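Local coordinates for thiamin pyrophosphokinase (Geobacillus thermodenitrificans, PDB 3K94), which probably catalyses the ATP-dependent pyrophosphorylation of thiamine to thiamine diphosphate, at residues B[18-23]-B[97-102]. Residues are numbered along the deposited sequence; the frame is centred on the assembly and turned at random.
Sequences RFYDGE and RLFGAT
Y20 lays one face of its ring over the edge of F99, an edge-to-face (T-shaped) aromatic pair with centroids 5.1 Å apart and planes at 67°. The tight part is small: F99 CZ lies 3.8 Å from Y20 CD1, and F99 CE2 sits over the centre of the tyrosine ring, 3.9 Å above its plane. The CA-CB bond of F99 points toward 18-23, and with CG anti to the carbonyl carbon (chi1 -60°) the far end of the ring, CE2 and CZ, meets the Y20 face. V127 and H4, on the two strands flanking 97-99 in the parallel part of the mixed sheet, touch both rings, so the pair packs the loop between strands 4-6 and 28-30 onto the sheet. The looser, partly exposed side belongs to R97, whose CD comes obliquely to 4.4 Å from Y20 CD1, while its guanidinium turns to E125 in a salt bridge and to H4 in a hydrogen bond. With an alanine at Y20, a gap would probably open over F99 CZ and CE2. Attachment here is likely to rest mainly on dispersion and edge-to-face ring electrostatics, the R97 charge being probably balanced mainly by E125 on strand 125-128.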
# COMPACT_ATOMS: atom_id res chain seq x y z
N ARG B 18 18.67 12.47 -7.22
CA ARG B 18 19.65 13.52 -7.02
C ARG B 18 19.32 14.33 -5.79
O ARG B 18 20.20 14.88 -5.13
CB ARG B 18 19.72 14.43 -8.24
CG ARG B 18 20.26 13.74 -9.48
CD ARG B 18 20.16 14.67 -10.67
NE ARG B 18 19.05 15.61 -10.51
CZ ARG B 18 18.54 16.34 -11.49
NH1 ARG B 18 19.04 16.26 -12.71
NH2 ARG B 18 17.53 17.17 -11.24
N PHE B 19 18.04 14.40 -5.45
CA PHE B 19 17.65 15.21 -4.30
C PHE B 19 17.79 14.45 -2.99
O PHE B 19 17.65 15.01 -1.92
CB PHE B 19 16.26 15.81 -4.48
CG PHE B 19 16.20 16.83 -5.58
CD1 PHE B 19 16.88 18.04 -5.46
CD2 PHE B 19 15.50 16.59 -6.75
CE1 PHE B 19 16.86 18.98 -6.47
CE2 PHE B 19 15.46 17.53 -7.77
CZ PHE B 19 16.15 18.73 -7.63
N TYR B 20 18.09 13.16 -3.10
CA TYR B 20 18.34 12.34 -1.92
C TYR B 20 19.81 11.95 -1.80
O TYR B 20 20.17 11.10 -1.00
CB TYR B 20 17.46 11.08 -1.94
CG TYR B 20 16.01 11.41 -1.67
CD1 TYR B 20 15.51 11.43 -0.37
CD2 TYR B 20 15.14 11.74 -2.70
CE1 TYR B 20 14.18 11.74 -0.12
CE2 TYR B 20 13.82 12.08 -2.46
CZ TYR B 20 13.34 12.06 -1.17
OH TYR B 20 12.03 12.38 -0.94
N ASP B 21 20.66 12.60 -2.59
CA ASP B 21 22.09 12.28 -2.60
C ASP B 21 22.85 13.23 -1.68
O ASP B 21 22.42 14.34 -1.44
CB ASP B 21 22.63 12.35 -4.03
CG ASP B 21 24.09 11.94 -4.14
OD1 ASP B 21 24.53 11.05 -3.37
OD2 ASP B 21 24.78 12.50 -5.00
N GLY B 22 23.99 12.80 -1.16
CA GLY B 22 24.78 13.65 -0.29
C GLY B 22 26.01 12.90 0.17
O GLY B 22 26.08 11.67 0.01
N GLU B 23 26.99 13.60 0.74
CA GLU B 23 28.25 12.94 1.07
C GLU B 23 28.13 11.93 2.22
O GLU B 23 29.00 11.08 2.39
CB GLU B 23 29.37 13.96 1.32
CG GLU B 23 29.11 14.89 2.49
CD GLU B 23 30.25 15.87 2.71
OE1 GLU B 23 30.22 16.59 3.73
OE2 GLU B 23 31.17 15.92 1.86
N ARG B 97 16.55 4.51 4.05
CA ARG B 97 15.38 4.77 3.20
C ARG B 97 15.31 3.73 2.10
O ARG B 97 16.33 3.39 1.49
CB ARG B 97 15.44 6.18 2.59
CG ARG B 97 15.59 7.27 3.65
CD ARG B 97 15.46 8.67 3.07
NE ARG B 97 15.31 9.67 4.12
CZ ARG B 97 16.31 10.40 4.63
NH1 ARG B 97 17.56 10.24 4.18
NH2 ARG B 97 16.07 11.28 5.58
N LEU B 98 14.11 3.21 1.88
CA LEU B 98 13.86 2.25 0.82
C LEU B 98 13.10 2.94 -0.30
O LEU B 98 11.99 3.44 -0.09
CB LEU B 98 13.03 1.07 1.34
CG LEU B 98 13.44 0.54 2.71
CD1 LEU B 98 12.57 -0.63 3.09
CD2 LEU B 98 14.94 0.16 2.73
N PHE B 99 13.70 2.95 -1.48
CA PHE B 99 13.11 3.51 -2.68
C PHE B 99 12.77 2.35 -3.61
O PHE B 99 13.31 1.26 -3.45
CB PHE B 99 14.12 4.43 -3.38
CG PHE B 99 14.58 5.59 -2.54
CD1 PHE B 99 15.70 5.48 -1.75
CD2 PHE B 99 13.88 6.79 -2.54
CE1 PHE B 99 16.13 6.54 -0.97
CE2 PHE B 99 14.31 7.85 -1.78
CZ PHE B 99 15.44 7.73 -0.99
N GLY B 100 11.88 2.59 -4.57
CA GLY B 100 11.47 1.52 -5.46
C GLY B 100 10.81 0.36 -4.72
O GLY B 100 10.85 -0.78 -5.17
N ALA B 101 10.21 0.65 -3.58
CA ALA B 101 9.59 -0.40 -2.78
C ALA B 101 8.05 -0.36 -2.83
O ALA B 101 7.39 -1.10 -2.12
CB ALA B 101 10.10 -0.34 -1.33
N THR B 102 7.49 0.51 -3.68
CA THR B 102 6.05 0.65 -3.81
C THR B 102 5.60 0.42 -5.25
O THR B 102 6.41 0.41 -6.18
CB THR B 102 5.54 2.05 -3.38
OG1 THR B 102 6.04 3.06 -4.27
CG2 THR B 102 5.94 2.38 -1.95